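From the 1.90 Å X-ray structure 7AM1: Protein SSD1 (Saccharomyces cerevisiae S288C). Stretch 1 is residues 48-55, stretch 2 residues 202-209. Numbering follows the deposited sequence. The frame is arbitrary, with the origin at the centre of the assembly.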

ATOM      1  N   LEU A  48       1.002  24.513   6.979  1.00102.18           N
ATOM      2  CA  LEU A  48      -0.093  24.817   7.888  1.00 97.87           C
ATOM      3  C   LEU A  48      -0.169  23.695   8.913  1.00106.39           C
ATOM      4  O   LEU A  48       0.541  22.691   8.819  1.00 98.15           O
ATOM      5  CB  LEU A  48      -1.419  24.983   7.141  1.00 92.86           C
ATOM      6  N   ASP A  49      -1.043  23.879   9.901  1.00130.82           N
ATOM      7  CA  ASP A  49      -1.168  22.912  10.982  1.00122.39           C
ATOM      8  C   ASP A  49      -2.042  21.711  10.633  1.00116.20           C
ATOM      9  O   ASP A  49      -2.103  20.768  11.429  1.00116.24           O
ATOM     10  CB  ASP A  49      -1.737  23.604  12.227  1.00124.33           C
ATOM     11  N   ALA A  50      -2.708  21.708   9.481  1.00109.27           N
ATOM     12  CA  ALA A  50      -3.617  20.619   9.143  1.00101.40           C
ATOM     13  C   ALA A  50      -3.804  20.562   7.630  1.00 93.30           C
ATOM     14  O   ALA A  50      -3.104  21.239   6.871  1.00 95.28           O
ATOM     15  CB  ALA A  50      -4.962  20.793   9.860  1.00102.66           C
ATOM     16  N   ASP A  51      -4.740  19.719   7.197  1.00 81.82           N
ATOM     17  CA  ASP A  51      -5.171  19.662   5.809  1.00 74.72           C
ATOM     18  C   ASP A  51      -6.340  20.620   5.610  1.00 68.33           C
ATOM     19  O   ASP A  51      -7.071  20.942   6.552  1.00 66.82           O
ATOM     20  CB  ASP A  51      -5.603  18.247   5.420  1.00 75.34           C
ATOM     21  CG  ASP A  51      -4.438  17.288   5.311  1.00 77.35           C
ATOM     22  OD1 ASP A  51      -3.279  17.745   5.365  1.00 78.83           O
ATOM     23  OD2 ASP A  51      -4.688  16.071   5.172  1.00 77.10           O
ATOM     24  N   ILE A  52      -6.510  21.077   4.375  1.00 66.60           N
ATOM     25  CA  ILE A  52      -7.555  22.035   4.029  1.00 64.38           C
ATOM     26  C   ILE A  52      -8.745  21.277   3.457  1.00 61.68           C
ATOM     27  O   ILE A  52      -8.608  20.519   2.489  1.00 57.61           O
ATOM     28  CB  ILE A  52      -7.045  23.097   3.044  1.00 63.63           C
ATOM     29  CG1 ILE A  52      -5.918  23.905   3.691  1.00 64.35           C
ATOM     30  CG2 ILE A  52      -8.187  24.009   2.625  1.00 64.13           C
ATOM     31  CD1 ILE A  52      -4.901  24.445   2.716  1.00 63.80           C
ATOM     32  N   TYR A  53      -9.912  21.482   4.059  1.00 65.64           N
ATOM     33  CA  TYR A  53     -11.136  20.829   3.619  1.00 66.26           C
ATOM     34  C   TYR A  53     -11.683  21.519   2.374  1.00 64.18           C
ATOM     35  O   TYR A  53     -11.754  22.751   2.317  1.00 66.82           O
ATOM     36  CB  TYR A  53     -12.163  20.853   4.752  1.00 69.64           C
ATOM     37  CG  TYR A  53     -13.497  20.231   4.418  1.00 70.21           C
ATOM     38  CD1 TYR A  53     -13.583  18.915   3.992  1.00 69.35           C
ATOM     39  CD2 TYR A  53     -14.676  20.953   4.557  1.00 72.23           C
ATOM     40  CE1 TYR A  53     -14.802  18.338   3.697  1.00 69.59           C
ATOM     41  CE2 TYR A  53     -15.899  20.384   4.265  1.00 72.40           C
ATOM     42  CZ  TYR A  53     -15.956  19.076   3.835  1.00 71.21           C
ATOM     43  OH  TYR A  53     -17.170  18.498   3.542  1.00 71.48           O
ATOM     44  N   ILE A  54     -12.053  20.722   1.374  1.00 57.33           N
ATOM     45  CA  ILE A  54     -12.615  21.219   0.120  1.00 55.61           C
ATOM     46  C   ILE A  54     -14.019  20.643  -0.004  1.00 58.16           C
ATOM     47  O   ILE A  54     -14.186  19.442  -0.259  1.00 55.30           O
ATOM     48  CB  ILE A  54     -11.757  20.837  -1.095  1.00 51.41           C
ATOM     49  CG1 ILE A  54     -10.281  21.179  -0.859  1.00 50.25           C
ATOM     50  CG2 ILE A  54     -12.277  21.537  -2.352  1.00 50.85           C
ATOM     51  CD1 ILE A  54      -9.999  22.661  -0.695  1.00 51.21           C
ATOM     52  N   CYS A  55     -15.027  21.495   0.154  1.00 65.83           N
ATOM     53  CA  CYS A  55     -16.415  21.061   0.237  1.00 68.70           C
ATOM     54  C   CYS A  55     -17.077  21.150  -1.132  1.00 64.64           C
ATOM     55  O   CYS A  55     -17.180  22.239  -1.706  1.00 64.34           O
ATOM     56  CB  CYS A  55     -17.178  21.915   1.251  1.00 75.64           C
ATOM     57  SG  CYS A  55     -18.880  21.393   1.525  1.00 78.86           S
ATOM     58  N   LYS A 202     -16.586  19.909  12.120  1.00 98.05           N
ATOM     59  CA  LYS A 202     -16.083  21.129  11.495  1.00 99.07           C
ATOM     60  C   LYS A 202     -14.553  21.153  11.527  1.00 98.35           C
ATOM     61  O   LYS A 202     -13.954  20.976  12.587  1.00 93.69           O
ATOM     62  CB  LYS A 202     -16.650  22.361  12.201  1.00100.93           C
ATOM     63  N   PRO A 203     -13.919  21.370  10.378  1.00102.63           N
ATOM     64  CA  PRO A 203     -12.454  21.353  10.325  1.00102.02           C
ATOM     65  C   PRO A 203     -11.849  22.667  10.803  1.00100.88           C
ATOM     66  O   PRO A 203     -12.529  23.675  10.991  1.00105.51           O
ATOM     67  CB  PRO A 203     -12.167  21.125   8.838  1.00104.41           C
ATOM     68  CG  PRO A 203     -13.293  21.827   8.158  1.00105.93           C
ATOM     69  CD  PRO A 203     -14.504  21.621   9.044  1.00105.76           C
ATOM     70  N   LEU A 204     -10.529  22.631  10.996  1.00 92.67           N
ATOM     71  CA  LEU A 204      -9.795  23.832  11.370  1.00 91.43           C
ATOM     72  C   LEU A 204      -9.608  24.764  10.180  1.00 95.05           C
ATOM     73  O   LEU A 204      -9.624  25.990  10.346  1.00 95.45           O
ATOM     74  CB  LEU A 204      -8.434  23.458  11.959  1.00 88.25           C
ATOM     75  N   TYR A 205      -9.435  24.205   8.984  1.00100.88           N
ATOM     76  CA  TYR A 205      -9.228  24.980   7.771  1.00 98.05           C
ATOM     77  C   TYR A 205     -10.157  24.482   6.674  1.00 93.42           C
ATOM     78  O   TYR A 205     -10.541  23.310   6.645  1.00 95.21           O
ATOM     79  CB  TYR A 205      -7.773  24.880   7.308  1.00 97.02           C
ATOM     80  CG  TYR A 205      -6.785  25.415   8.317  1.00 94.80           C
ATOM     81  CD1 TYR A 205      -6.566  26.781   8.446  1.00 94.12           C
ATOM     82  CD2 TYR A 205      -6.098  24.559   9.168  1.00 93.40           C
ATOM     83  CE1 TYR A 205      -5.668  27.277   9.371  1.00 93.65           C
ATOM     84  CE2 TYR A 205      -5.201  25.045  10.101  1.00 92.92           C
ATOM     85  CZ  TYR A 205      -4.990  26.406  10.199  1.00 92.90           C
ATOM     86  OH  TYR A 205      -4.098  26.894  11.127  1.00 92.72           O
ATOM     87  N   ALA A 206     -10.514  25.391   5.772  1.00 84.08           N
ATOM     88  CA  ALA A 206     -11.372  25.071   4.640  1.00 74.99           C
ATOM     89  C   ALA A 206     -11.089  26.083   3.540  1.00 69.50           C
ATOM     90  O   ALA A 206     -10.816  27.254   3.818  1.00 69.10           O
ATOM     91  CB  ALA A 206     -12.852  25.085   5.031  1.00 74.98           C
ATOM     92  N   GLY A 207     -11.160  25.629   2.296  1.00 65.46           N
ATOM     93  CA  GLY A 207     -10.832  26.499   1.191  1.00 64.00           C
ATOM     94  C   GLY A 207     -11.450  26.041  -0.111  1.00 60.81           C
ATOM     95  O   GLY A 207     -12.326  25.174  -0.139  1.00 58.20           O
ATOM     96  N   HIS A 208     -10.995  26.667  -1.196  1.00 61.54           N
ATOM     97  CA  HIS A 208     -11.413  26.293  -2.538  1.00 59.31           C
ATOM     98  C   HIS A 208     -10.223  26.420  -3.475  1.00 56.46           C
ATOM     99  O   HIS A 208      -9.305  27.209  -3.241  1.00 57.57           O
ATOM    100  CB  HIS A 208     -12.597  27.145  -3.039  1.00 61.28           C
ATOM    101  CG  HIS A 208     -12.265  28.588  -3.264  1.00 66.08           C
ATOM    102  ND1 HIS A 208     -12.578  29.247  -4.434  1.00 67.54           N
ATOM    103  CD2 HIS A 208     -11.667  29.503  -2.467  1.00 68.77           C
ATOM    104  CE1 HIS A 208     -12.176  30.503  -4.351  1.00 69.63           C
ATOM    105  NE2 HIS A 208     -11.619  30.684  -3.167  1.00 70.22           N
ATOM    106  N   VAL A 209     -10.250  25.624  -4.537  1.00 53.88           N
ATOM    107  CA  VAL A 209      -9.135  25.533  -5.473  1.00 52.92           C
ATOM    108  C   VAL A 209      -9.233  26.687  -6.464  1.00 53.68           C
ATOM    109  O   VAL A 209     -10.264  26.870  -7.119  1.00 53.31           O
ATOM    110  CB  VAL A 209      -9.143  24.175  -6.193  1.00 51.32           C
ATOM    111  CG1 VAL A 209      -8.117  24.149  -7.315  1.00 51.19           C
ATOM    112  CG2 VAL A 209      -8.886  23.043  -5.193  1.00 50.65           C
TER
HETATM  113  O   HOH W   1     -14.610  24.317   0.887  1.00 49.75           O

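Three residues organise this contact: Tyr205, Tyr53 and Ile54. Tyr53 supplies the register. Its N donates to Tyr205 O (3.2 Å) and its O accepts from Gly207 N (2.9 Å), both nearly straight, so one residue's backbone grips the two neighbours of Ala206, the signature of a parallel bridge. Ala206 itself sits opposite, its CA 3.3 Å from Tyr53 O in a CA-H...O contact. Tyr53 and Ala206 share a face of the sheet, CB to CB at 4.3 Å, and Pro203 CG packs 3.7 Å from Tyr53 CB; the tyrosine ring then leads away, its hydroxyl bonded elsewhere in the structure.

Tyr205, the residue with the most covered surface, works ahead of the bridge. Its CB lies 4.2 Å from Ile52 CG1, and the ring presents its edge to Asp49 and Ala50, with CD2 4.0 Å from Ala50 CB.

Ile54 lies on the other face, where its CD1 comes within 3.5 Å of Gly207 O. Beyond Tyr53 the direct pairing gives way to water 1, which accepts from Cys55 N (2.9 Å) and donates to Gly207 O (2.6 Å). Glycine suits the crowding here: Ile52 CG2 is 3.4 Å from Gly207 N, and an ideal CB on Gly207 would stand only 3.2 Å from that same methyl.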